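Local coordinates for protein fructokinase (Vibrio cholerae serotype O1, PDB 5EYN) that catalyses the phosphorylation of fructose by ATP as a sugar kinase of the PfkB family, at residues A[110-118]-A[173-181]. Numbering follows the deposited sequence.
Sequences ERSFTFMVK and PNLREEVWS. With CA (calcium ion), chain C; FRU (beta-D-fructofuranose), chain B; BEF (beryllium trifluoride ion), chain D.
Leu175 meets Glu110 through its backbone oxygen, which lies 3.4 Å from Glu110 OE1; these two acceptors cannot bond each other, and Leu175 O is instead taken by Arg176 NH1 in a bond that lies almost in the guanidinium plane. Asn174, the residue before, binds the calcium ion through OD1, which is also weakly bonded to that guanidinium. Arg176 carries the link to the active site. With CG anti to the carbonyl carbon, CG comes to Phe115 CZ at 3.8 Å, and a bend at chi2 then sends CD and the guanidinium on toward Phe113 and the sugar. Phe113 CE1 lies over one face of the guanidinium, ring and guanidinium planes 15° apart. There Arg176 NE donates a nearly straight bond to fructose O2, and NH2 serves both fructose O5 and fluorine F3 of the beryllium trifluoride. The arginine thus holds O2 by a hydrogen bond while the Phe113 ring face packs against the same atom. In the ribokinase-like fold the strand 113-115 is the outermost, within the chain, of a small four-stranded sheet, the lid over the sugar, whereas the loop 173-181 follows strand 168-172 of the large sheet; the contact therefore joins lid to body beside the substrate. Next in sequence, Glu177 N donates to Glu110 OE2 at 2.8 Å, and a water links that oxygen to Glu178 N. Three donors meet the Glu178 carboxylate: OE2 accepts Phe115 N at 2.9 Å from well above its plane (59°), while OE1 forms salt bridges with Lys118 NZ, at 2.8 Å through its anti lone pair, and with Arg97 NH2 of the second subunit, tying the dimer interface to the lid. Lys118 NZ also bonds Glu178 O. Val179 CG2 lies over the Phe115 ring, 3.6 Å from its centroid and 12° off the normal, a CH-pi contact.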
ATOM      1  N   GLU A 110      15.469   1.523  -9.342  1.00 17.65           N
ATOM      2  CA  GLU A 110      15.106   2.250  -8.133  1.00 17.88           C
ATOM      3  C   GLU A 110      14.144   3.412  -8.430  1.00 16.33           C
ATOM      4  O   GLU A 110      13.152   3.617  -7.715  1.00 15.74           O
ATOM      5  CB  GLU A 110      16.366   2.760  -7.446  1.00 18.42           C
ATOM      6  CG  GLU A 110      16.099   3.510  -6.166  1.00 17.47           C
ATOM      7  CD  GLU A 110      17.361   3.970  -5.472  1.00 18.58           C
ATOM      8  OE1 GLU A 110      18.453   3.885  -6.075  1.00 19.21           O
ATOM      9  OE2 GLU A 110      17.261   4.413  -4.318  1.00 18.36           O
ATOM     10  N   ARG A 111      14.419   4.159  -9.496  1.00 16.49           N
ATOM     11  CA  ARG A 111      13.596   5.314  -9.823  1.00 17.57           C
ATOM     12  C   ARG A 111      12.161   4.920 -10.191  1.00 17.88           C
ATOM     13  O   ARG A 111      11.262   5.764 -10.192  1.00 18.29           O
ATOM     14  CB  ARG A 111      14.234   6.108 -10.967  1.00 20.46           C
ATOM     15  CG  ARG A 111      15.541   6.797 -10.575  1.00 23.77           C
ATOM     16  CD  ARG A 111      16.190   7.491 -11.762  1.00 27.31           C
ATOM     17  NE  ARG A 111      17.380   8.243 -11.368  1.00 30.94           N
ATOM     18  CZ  ARG A 111      18.606   7.734 -11.271  1.00 33.81           C
ATOM     19  NH1 ARG A 111      19.615   8.517 -10.902  1.00 35.50           N
ATOM     20  NH2 ARG A 111      18.835   6.454 -11.538  1.00 34.53           N
ATOM     21  N   SER A 112      11.947   3.650 -10.525  1.00 15.90           N
ATOM     22  CA  SER A 112      10.623   3.186 -10.940  1.00 13.24           C
ATOM     23  C   SER A 112       9.704   2.768  -9.794  1.00 12.48           C
ATOM     24  O   SER A 112       8.536   2.467 -10.025  1.00 14.22           O
ATOM     25  CB  SER A 112      10.723   2.001 -11.910  1.00 13.18           C
ATOM     26  OG  SER A 112      11.032   0.802 -11.202  1.00 14.58           O
ATOM     27  N   PHE A 113      10.216   2.746  -8.571  1.00 10.48           N
ATOM     28  CA  PHE A 113       9.444   2.200  -7.455  1.00 10.60           C
ATOM     29  C   PHE A 113       9.056   3.237  -6.422  1.00 11.64           C
ATOM     30  O   PHE A 113       9.862   4.080  -6.060  1.00 14.17           O
ATOM     31  CB  PHE A 113      10.247   1.114  -6.738  1.00  9.81           C
ATOM     32  CG  PHE A 113      10.679  -0.009  -7.634  1.00  9.11           C
ATOM     33  CD1 PHE A 113      12.019  -0.231  -7.863  1.00  9.80           C
ATOM     34  CD2 PHE A 113       9.756  -0.852  -8.229  1.00  9.43           C
ATOM     35  CE1 PHE A 113      12.431  -1.262  -8.684  1.00 10.55           C
ATOM     36  CE2 PHE A 113      10.166  -1.894  -9.053  1.00  9.66           C
ATOM     37  CZ  PHE A 113      11.502  -2.100  -9.282  1.00  9.89           C
ATOM     38  N   THR A 114       7.816   3.158  -5.955  1.00  9.65           N
ATOM     39  CA  THR A 114       7.386   3.894  -4.778  1.00  9.42           C
ATOM     40  C   THR A 114       6.936   2.889  -3.730  1.00  8.37           C
ATOM     41  O   THR A 114       6.014   2.097  -3.973  1.00  8.89           O
ATOM     42  CB  THR A 114       6.198   4.819  -5.091  1.00 11.08           C
ATOM     43  OG1 THR A 114       6.556   5.741  -6.129  1.00 13.46           O
ATOM     44  CG2 THR A 114       5.780   5.603  -3.846  1.00 12.89           C
ATOM     45  N   PHE A 115       7.581   2.917  -2.570  1.00  8.08           N
ATOM     46  CA  PHE A 115       7.260   2.011  -1.481  1.00  7.80           C
ATOM     47  C   PHE A 115       6.158   2.577  -0.611  1.00  8.34           C
ATOM     48  O   PHE A 115       6.342   3.600   0.043  1.00 10.24           O
ATOM     49  CB  PHE A 115       8.525   1.729  -0.666  1.00  7.43           C
ATOM     50  CG  PHE A 115       9.507   0.876  -1.416  1.00  7.08           C
ATOM     51  CD1 PHE A 115       9.591  -0.477  -1.175  1.00  6.84           C
ATOM     52  CD2 PHE A 115      10.274   1.420  -2.429  1.00  7.61           C
ATOM     53  CE1 PHE A 115      10.443  -1.272  -1.911  1.00  7.67           C
ATOM     54  CE2 PHE A 115      11.126   0.631  -3.158  1.00  7.38           C
ATOM     55  CZ  PHE A 115      11.214  -0.714  -2.912  1.00  7.26           C
ATOM     56  N   MET A 116       4.995   1.938  -0.626  1.00  7.76           N
ATOM     57  CA  MET A 116       3.861   2.456   0.122  1.00  8.00           C
ATOM     58  C   MET A 116       3.837   2.044   1.586  1.00  7.81           C
ATOM     59  O   MET A 116       3.189   2.710   2.397  1.00  8.42           O
ATOM     60  CB  MET A 116       2.540   2.067  -0.535  1.00  8.51           C
ATOM     61  CG  MET A 116       2.373   2.595  -1.938  1.00  9.34           C
ATOM     62  SD  MET A 116       2.564   4.367  -2.098  1.00 10.70           S
ATOM     63  CE  MET A 116       1.160   4.936  -1.130  1.00 10.11           C
ATOM     64  N   VAL A 117       4.528   0.958   1.923  1.00  7.52           N
ATOM     65  CA  VAL A 117       4.507   0.431   3.285  1.00  7.72           C
ATOM     66  C   VAL A 117       5.911   0.507   3.859  1.00  8.08           C
ATOM     67  O   VAL A 117       6.807  -0.248   3.468  1.00  8.04           O
ATOM     68  CB  VAL A 117       3.973  -1.019   3.326  1.00  7.82           C
ATOM     69  CG1 VAL A 117       3.895  -1.516   4.755  1.00  8.86           C
ATOM     70  CG2 VAL A 117       2.610  -1.115   2.663  1.00  9.16           C
ATOM     71  N   LYS A 118       6.082   1.420   4.811  1.00  7.77           N
ATOM     72  CA  LYS A 118       7.368   1.702   5.424  1.00  8.14           C
ATOM     73  C   LYS A 118       7.126   1.982   6.901  1.00  7.91           C
ATOM     74  O   LYS A 118       6.496   2.961   7.233  1.00  9.74           O
ATOM     75  CB  LYS A 118       7.994   2.941   4.781  1.00  9.28           C
ATOM     76  CG  LYS A 118       8.314   2.752   3.298  1.00  9.65           C
ATOM     77  CD  LYS A 118       9.227   3.837   2.753  1.00 12.79           C
ATOM     78  CE  LYS A 118       8.648   5.212   2.947  1.00 15.11           C
ATOM     79  NZ  LYS A 118       9.509   6.243   2.309  1.00 14.43           N
ATOM     80  N   PRO A 173      23.267  -5.305  -3.596  1.00  8.67           N
ATOM     81  CA  PRO A 173      22.741  -4.135  -2.886  1.00  8.33           C
ATOM     82  C   PRO A 173      21.303  -3.785  -3.303  1.00  7.34           C
ATOM     83  O   PRO A 173      20.462  -3.590  -2.435  1.00  8.01           O
ATOM     84  CB  PRO A 173      23.770  -3.056  -3.213  1.00 10.98           C
ATOM     85  CG  PRO A 173      25.075  -3.833  -3.264  1.00 11.01           C
ATOM     86  CD  PRO A 173      24.704  -5.167  -3.903  1.00 10.68           C
ATOM     87  N   ASN A 174      21.007  -3.720  -4.589  1.00  8.02           N
ATOM     88  CA  ASN A 174      19.630  -3.521  -5.008  1.00  8.80           C
ATOM     89  C   ASN A 174      19.036  -2.326  -4.263  1.00  8.44           C
ATOM     90  O   ASN A 174      18.035  -2.418  -3.549  1.00  8.24           O
ATOM     91  CB  ASN A 174      18.805  -4.784  -4.743  1.00  9.80           C
ATOM     92  CG  ASN A 174      18.059  -5.248  -5.940  1.00 10.63           C
ATOM     93  OD1 ASN A 174      17.857  -4.496  -6.902  1.00 11.51           O
ATOM     94  ND2 ASN A 174      17.686  -6.515  -5.923  1.00 13.00           N
ATOM     95  N   LEU A 175      19.679  -1.191  -4.442  1.00  7.43           N
ATOM     96  CA  LEU A 175      19.402  -0.043  -3.609  1.00  7.76           C
ATOM     97  C   LEU A 175      18.031   0.541  -3.812  1.00  7.12           C
ATOM     98  O   LEU A 175      17.608   0.774  -4.940  1.00  8.01           O
ATOM     99  CB  LEU A 175      20.437   1.045  -3.847  1.00  8.38           C
ATOM    100  CG  LEU A 175      21.882   0.636  -3.600  1.00  8.22           C
ATOM    101  CD1 LEU A 175      22.805   1.820  -3.903  1.00  9.69           C
ATOM    102  CD2 LEU A 175      22.086   0.106  -2.179  1.00  8.69           C
ATOM    103  N   ARG A 176      17.348   0.786  -2.701  1.00  7.68           N
ATOM    104  CA  ARG A 176      16.058   1.450  -2.671  1.00  7.90           C
ATOM    105  C   ARG A 176      16.089   2.414  -1.486  1.00  8.32           C
ATOM    106  O   ARG A 176      15.650   2.088  -0.375  1.00  8.26           O
ATOM    107  CB  ARG A 176      14.926   0.428  -2.518  1.00  8.07           C
ATOM    108  CG  ARG A 176      14.944  -0.720  -3.539  1.00  7.04           C
ATOM    109  CD  ARG A 176      14.540  -0.295  -4.941  1.00  8.13           C
ATOM    110  NE  ARG A 176      14.420  -1.493  -5.754  1.00  7.54           N
ATOM    111  CZ  ARG A 176      15.407  -2.050  -6.437  1.00  8.16           C
ATOM    112  NH1 ARG A 176      16.600  -1.498  -6.513  1.00  8.38           N
ATOM    113  NH2 ARG A 176      15.182  -3.177  -7.092  1.00  8.32           N
ATOM    114  N   GLU A 177      16.639   3.598  -1.717  1.00  9.17           N
ATOM    115  CA  GLU A 177      16.976   4.506  -0.618  1.00 10.04           C
ATOM    116  C   GLU A 177      15.776   4.874   0.226  1.00  8.69           C
ATOM    117  O   GLU A 177      15.910   5.034   1.434  1.00  8.93           O
ATOM    118  CB  GLU A 177      17.615   5.792  -1.160  1.00 13.81           C
ATOM    119  CG  GLU A 177      18.127   6.746  -0.093  1.00 17.12           C
ATOM    120  CD  GLU A 177      18.752   7.976  -0.710  1.00 22.17           C
ATOM    121  OE1 GLU A 177      18.021   8.757  -1.356  1.00 25.53           O
ATOM    122  OE2 GLU A 177      19.979   8.145  -0.576  1.00 23.98           O
ATOM    123  N   GLU A 178      14.601   5.026  -0.387  1.00  8.39           N
ATOM    124  CA  GLU A 178      13.473   5.561   0.371  1.00  9.28           C
ATOM    125  C   GLU A 178      13.003   4.632   1.484  1.00  8.69           C
ATOM    126  O   GLU A 178      12.292   5.056   2.392  1.00  9.76           O
ATOM    127  CB  GLU A 178      12.293   5.911  -0.527  1.00 11.28           C
ATOM    128  CG  GLU A 178      11.452   4.698  -0.936  1.00 12.67           C
ATOM    129  CD  GLU A 178      10.011   5.097  -1.263  1.00 16.00           C
ATOM    130  OE1 GLU A 178       9.252   5.605  -0.383  1.00 18.71           O
ATOM    131  OE2 GLU A 178       9.640   4.929  -2.412  1.00 13.42           O
ATOM    132  N   VAL A 179      13.402   3.370   1.426  1.00  7.93           N
ATOM    133  CA  VAL A 179      13.012   2.411   2.454  1.00  8.61           C
ATOM    134  C   VAL A 179      13.752   2.664   3.787  1.00  8.58           C
ATOM    135  O   VAL A 179      13.299   2.234   4.850  1.00  8.85           O
ATOM    136  CB  VAL A 179      13.276   0.972   1.919  1.00  8.76           C
ATOM    137  CG1 VAL A 179      13.002  -0.102   2.956  1.00  9.89           C
ATOM    138  CG2 VAL A 179      12.441   0.737   0.686  1.00  9.03           C
ATOM    139  N   TRP A 180      14.892   3.342   3.726  1.00  8.42           N
ATOM    140  CA  TRP A 180      15.726   3.612   4.895  1.00  8.81           C
ATOM    141  C   TRP A 180      15.156   4.772   5.686  1.00  9.51           C
ATOM    142  O   TRP A 180      14.995   5.866   5.164  1.00 10.52           O
ATOM    143  CB  TRP A 180      17.154   3.957   4.443  1.00  7.75           C
ATOM    144  CG  TRP A 180      17.822   2.822   3.767  1.00  7.74           C
ATOM    145  CD1 TRP A 180      17.472   2.252   2.576  1.00  7.82           C
ATOM    146  CD2 TRP A 180      18.924   2.066   4.257  1.00  7.66           C
ATOM    147  NE1 TRP A 180      18.298   1.193   2.301  1.00  7.66           N
ATOM    148  CE2 TRP A 180      19.194   1.050   3.316  1.00  7.36           C
ATOM    149  CE3 TRP A 180      19.713   2.143   5.404  1.00  7.25           C
ATOM    150  CZ2 TRP A 180      20.220   0.133   3.481  1.00  7.67           C
ATOM    151  CZ3 TRP A 180      20.744   1.227   5.563  1.00  7.64           C
ATOM    152  CH2 TRP A 180      20.978   0.232   4.614  1.00  8.03           C
ATOM    153  N   SER A 181      14.854   4.552   6.961  1.00  9.62           N
ATOM    154  CA  SER A 181      14.423   5.661   7.794  1.00 11.48           C
ATOM    155  C   SER A 181      15.577   6.638   8.037  1.00 11.31           C
ATOM    156  O   SER A 181      15.332   7.827   8.246  1.00 12.89           O
ATOM    157  CB  SER A 181      13.780   5.156   9.086  1.00 13.07           C
ATOM    158  OG  SER A 181      14.704   4.584   9.977  1.00 15.75           O
TER
HETATM  159 CA    CA C 402      18.621  -4.532  -9.090  1.00 18.29          CA
HETATM  160  C1  FRU B 401      12.150  -4.335  -3.852  1.00  6.80           C
HETATM  161  C2  FRU B 401      11.828  -4.268  -5.339  1.00  6.46           C
HETATM  162  C3  FRU B 401      10.524  -4.895  -5.789  1.00  6.44           C
HETATM  163  C4  FRU B 401      10.834  -5.520  -7.110  1.00  6.88           C
HETATM  164  C5  FRU B 401      12.283  -5.827  -6.965  1.00  7.15           C
HETATM  165  C6  FRU B 401      13.066  -5.750  -8.253  1.00  7.64           C
HETATM  166  O1  FRU B 401      12.380  -5.647  -3.442  1.00  7.27           O
HETATM  167  O2  FRU B 401      11.824  -2.916  -5.680  1.00  7.36           O
HETATM  168  O3  FRU B 401       9.546  -3.899  -5.799  1.00  7.27           O
HETATM  169  O4  FRU B 401      10.126  -6.686  -7.361  1.00  7.26           O
HETATM  170  O5  FRU B 401      12.846  -4.938  -6.015  1.00  7.26           O
HETATM  171  O6  FRU B 401      14.428  -6.030  -8.047  1.00  8.74           O
HETATM  172 BE   BEF D 403      16.166  -5.190 -10.843  1.00 14.61          BE
HETATM  173  F1  BEF D 403      14.976  -4.520 -11.558  1.00 62.82           F
HETATM  174  F2  BEF D 403      15.867  -6.645 -10.371  1.00 38.47           F
HETATM  175  F3  BEF D 403      16.475  -4.504  -9.529  1.00 17.93           F
HETATM  176  O   HOH W   1      14.370   4.983  -3.320  1.00 17.18           O
HETATM  177  O   HOH W   2      10.466   6.339  -5.406  1.00 28.05           O
HETATM  178  O   HOH W   3      18.776  -2.171  -8.535  1.00 14.89           O
HETATM  179  O   HOH W   4      19.103  -4.382 -11.464  1.00 15.65           O
HETATM  180  O   HOH W   5      21.042  -4.601  -8.399  1.00 11.94           O
HETATM  181  O   HOH W   6      18.885  -6.881  -8.938  1.00 11.83           O